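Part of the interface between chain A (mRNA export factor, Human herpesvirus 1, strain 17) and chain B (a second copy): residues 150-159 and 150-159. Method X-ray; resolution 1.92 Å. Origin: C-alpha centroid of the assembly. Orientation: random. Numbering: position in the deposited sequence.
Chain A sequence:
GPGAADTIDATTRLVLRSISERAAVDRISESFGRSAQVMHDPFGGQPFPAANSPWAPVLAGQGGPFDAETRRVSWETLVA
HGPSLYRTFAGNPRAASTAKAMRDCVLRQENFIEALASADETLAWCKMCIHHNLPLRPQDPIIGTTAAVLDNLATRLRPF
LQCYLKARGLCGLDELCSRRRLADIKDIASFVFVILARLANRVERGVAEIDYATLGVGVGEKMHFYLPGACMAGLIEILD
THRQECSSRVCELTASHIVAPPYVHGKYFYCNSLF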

# COMPACT_ATOMS: atom_id res chain seq x y z
N LEU A 150 1.28 8.96 -1.69
CA LEU A 150 1.86 9.04 -0.36
C LEU A 150 1.61 7.75 0.42
O LEU A 150 2.53 7.18 1.01
CB LEU A 150 1.28 10.23 0.41
CG LEU A 150 1.65 10.36 1.89
CD1 LEU A 150 3.16 10.50 2.08
CD2 LEU A 150 0.92 11.54 2.53
N ASP A 151 0.36 7.28 0.41
CA ASP A 151 -0.02 6.06 1.12
C ASP A 151 0.68 4.82 0.58
O ASP A 151 1.13 3.96 1.34
CB ASP A 151 -1.54 5.85 1.04
CG ASP A 151 -2.30 6.67 2.06
OD1 ASP A 151 -1.66 7.44 2.82
OD2 ASP A 151 -3.55 6.56 2.11
N ASN A 152 0.76 4.74 -0.75
CA ASN A 152 1.44 3.63 -1.41
C ASN A 152 2.91 3.58 -0.99
O ASN A 152 3.41 2.54 -0.56
CB ASN A 152 1.32 3.77 -2.94
CG ASN A 152 1.98 2.63 -3.69
OD1 ASN A 152 3.08 2.19 -3.35
ND2 ASN A 152 1.32 2.15 -4.73
N LEU A 153 3.60 4.71 -1.10
CA LEU A 153 5.03 4.74 -0.78
C LEU A 153 5.29 4.47 0.70
O LEU A 153 6.25 3.78 1.05
CB LEU A 153 5.63 6.09 -1.20
CG LEU A 153 5.83 6.27 -2.71
CD1 LEU A 153 6.27 7.69 -3.04
CD2 LEU A 153 6.84 5.27 -3.26
N ALA A 154 4.43 5.00 1.57
CA ALA A 154 4.57 4.77 3.01
C ALA A 154 4.41 3.28 3.35
O ALA A 154 5.16 2.74 4.15
CB ALA A 154 3.55 5.59 3.78
N THR A 155 3.42 2.63 2.74
CA THR A 155 3.18 1.21 2.99
C THR A 155 4.41 0.39 2.61
O THR A 155 4.79 -0.53 3.33
CB THR A 155 1.95 0.70 2.21
OG1 THR A 155 0.77 1.33 2.71
CG2 THR A 155 1.80 -0.82 2.34
N ARG A 156 5.02 0.71 1.48
CA ARG A 156 6.14 -0.08 0.97
C ARG A 156 7.46 0.21 1.69
O ARG A 156 8.27 -0.70 1.90
CB ARG A 156 6.29 0.16 -0.53
CG ARG A 156 5.15 -0.47 -1.34
CD ARG A 156 5.10 0.01 -2.78
NE ARG A 156 3.93 -0.56 -3.46
CZ ARG A 156 3.91 -1.73 -4.10
NH1 ARG A 156 5.01 -2.47 -4.18
NH2 ARG A 156 2.79 -2.15 -4.67
N LEU A 157 7.68 1.46 2.10
CA LEU A 157 8.98 1.86 2.62
C LEU A 157 9.07 1.93 4.15
O LEU A 157 10.16 2.09 4.69
CB LEU A 157 9.37 3.22 2.04
CG LEU A 157 9.79 3.25 0.57
CD1 LEU A 157 9.99 4.69 0.10
CD2 LEU A 157 11.07 2.45 0.35
N ARG A 158 7.95 1.80 4.85
CA ARG A 158 7.93 2.02 6.30
C ARG A 158 8.97 1.17 7.05
O ARG A 158 9.74 1.70 7.85
CB ARG A 158 6.53 1.77 6.86
CG ARG A 158 6.41 1.97 8.37
CD ARG A 158 5.01 1.62 8.86
NE ARG A 158 3.98 2.33 8.09
CZ ARG A 158 3.55 3.56 8.36
NH1 ARG A 158 4.04 4.24 9.39
NH2 ARG A 158 2.61 4.11 7.60
N PRO A 159 9.02 -0.16 6.80
CA PRO A 159 10.03 -0.95 7.51
C PRO A 159 11.47 -0.48 7.27
O PRO A 159 12.28 -0.42 8.20
CB PRO A 159 9.83 -2.36 6.95
CG PRO A 159 8.43 -2.39 6.50
CD PRO A 159 8.13 -1.01 6.00
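Chain B 150-159: LDNLATRLRP

How does chain B lie on chain A? Its stretch is helical throughout, like its counterpart, and runs almost exactly antiparallel: the N-to-C directions differ by 174°, and the axes approach to 9.5 Å. The register is reciprocal, with the CA of Thr B155 5.8 Å from the CA of Asp A151 and the CA of Asp B151 5.8 Å from the CA of Thr A155. Both helices kink at the proline, Pro A159 and Pro B159, whose nitrogen carries no hydrogen to bond the preceding turn.

What holds the centre? The two threonines meet there, OG1 of Thr A155 lying 2.6 Å from OG1 of Thr B155 in a short hydrogen bond in which either hydroxyl could be the donor. All four threonine and aspartate CA-to-CB bonds point toward the partner helix, and the threonines take the m rotamer. The methyls pack beside the hydroxyls: CG2 of Thr B155 is 3.9 Å from CB of Asp A151 and also 3.9 Å from the backbone N of Asn A152, and CG2 of Thr A155 is 3.8 Å from CB of Asp B151.

Where do charges attract? Two salt bridges flank the threonine pair. NE of Arg B158 lies 3.5 Å from OD2 of Asp A151; NE of Arg A158 lies 3.3 Å from OD2 of Asp B151, and here the geometry also supports a weak hydrogen bond.

Do like charges meet as well? NH2 of Arg B156 comes within 4.4 Å of NH2 of Arg A156, although both side chains leave the backbone pointing away from the partner helix. Each arginine is tethered within its own helix: NE of Arg B156 donates to OD1 of Asn B152 at 3.0 Å, and NE of Arg A156 more weakly to OD1 of Asn A152 at 2.9 Å.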

# COMPACT_ATOMS: atom_id res chain seq x y z
N LEU B 150 -2.23 -5.30 7.07
CA LEU B 150 -3.02 -4.17 7.56
C LEU B 150 -2.77 -2.91 6.73
O LEU B 150 -3.72 -2.28 6.24
CB LEU B 150 -2.71 -3.90 9.03
CG LEU B 150 -3.36 -2.66 9.66
CD1 LEU B 150 -4.88 -2.74 9.55
CD2 LEU B 150 -2.93 -2.51 11.11
N ASP B 151 -1.50 -2.53 6.59
CA ASP B 151 -1.14 -1.32 5.84
C ASP B 151 -1.60 -1.40 4.38
O ASP B 151 -2.11 -0.42 3.82
CB ASP B 151 0.37 -1.09 5.88
CG ASP B 151 0.84 -0.47 7.18
OD1 ASP B 151 -0.01 -0.17 8.05
OD2 ASP B 151 2.07 -0.27 7.34
N ASN B 152 -1.40 -2.56 3.76
CA ASN B 152 -1.76 -2.74 2.37
C ASN B 152 -3.27 -2.60 2.15
O ASN B 152 -3.70 -1.87 1.26
CB ASN B 152 -1.29 -4.12 1.87
CG ASN B 152 -1.17 -4.18 0.36
OD1 ASN B 152 -1.12 -3.15 -0.32
ND2 ASN B 152 -1.10 -5.39 -0.18
N LEU B 153 -4.07 -3.29 2.96
CA LEU B 153 -5.52 -3.21 2.82
C LEU B 153 -6.03 -1.80 3.11
O LEU B 153 -6.96 -1.32 2.45
CB LEU B 153 -6.21 -4.21 3.76
CG LEU B 153 -6.18 -5.69 3.35
CD1 LEU B 153 -6.75 -6.57 4.46
CD2 LEU B 153 -6.93 -5.92 2.05
N ALA B 154 -5.43 -1.14 4.09
CA ALA B 154 -5.83 0.22 4.43
C ALA B 154 -5.55 1.18 3.27
O ALA B 154 -6.36 2.05 2.96
CB ALA B 154 -5.11 0.68 5.69
N THR B 155 -4.39 1.02 2.65
CA THR B 155 -4.01 1.87 1.52
C THR B 155 -5.02 1.71 0.39
O THR B 155 -5.44 2.69 -0.23
CB THR B 155 -2.58 1.54 1.02
OG1 THR B 155 -1.62 1.91 2.01
CG2 THR B 155 -2.25 2.27 -0.28
N ARG B 156 -5.44 0.48 0.13
CA ARG B 156 -6.30 0.21 -1.01
C ARG B 156 -7.76 0.57 -0.75
O ARG B 156 -8.47 1.00 -1.66
CB ARG B 156 -6.16 -1.27 -1.42
CG ARG B 156 -4.80 -1.56 -2.06
CD ARG B 156 -4.44 -3.05 -2.12
NE ARG B 156 -3.05 -3.22 -2.56
CZ ARG B 156 -2.67 -3.34 -3.83
NH1 ARG B 156 -3.56 -3.33 -4.81
NH2 ARG B 156 -1.38 -3.48 -4.12
N LEU B 157 -8.22 0.42 0.49
CA LEU B 157 -9.64 0.58 0.80
C LEU B 157 -10.03 1.92 1.44
O LEU B 157 -11.21 2.19 1.64
CB LEU B 157 -10.10 -0.55 1.73
CG LEU B 157 -10.15 -1.96 1.14
CD1 LEU B 157 -10.45 -2.97 2.23
CD2 LEU B 157 -11.19 -2.06 0.02
N ARG B 158 -9.05 2.77 1.76
CA ARG B 158 -9.33 3.97 2.56
C ARG B 158 -10.43 4.86 1.94
O ARG B 158 -11.35 5.28 2.65
CB ARG B 158 -8.05 4.78 2.78
CG ARG B 158 -8.24 6.01 3.66
CD ARG B 158 -6.93 6.73 3.92
NE ARG B 158 -5.92 5.86 4.53
CZ ARG B 158 -5.78 5.66 5.84
NH1 ARG B 158 -6.59 6.26 6.70
NH2 ARG B 158 -4.83 4.84 6.28
N PRO B 159 -10.34 5.16 0.63
CA PRO B 159 -11.38 6.03 0.06
C PRO B 159 -12.77 5.39 0.05
O PRO B 159 -13.77 6.09 0.25
CB PRO B 159 -10.90 6.27 -1.38
CG PRO B 159 -9.43 6.01 -1.32
CD PRO B 159 -9.28 4.88 -0.36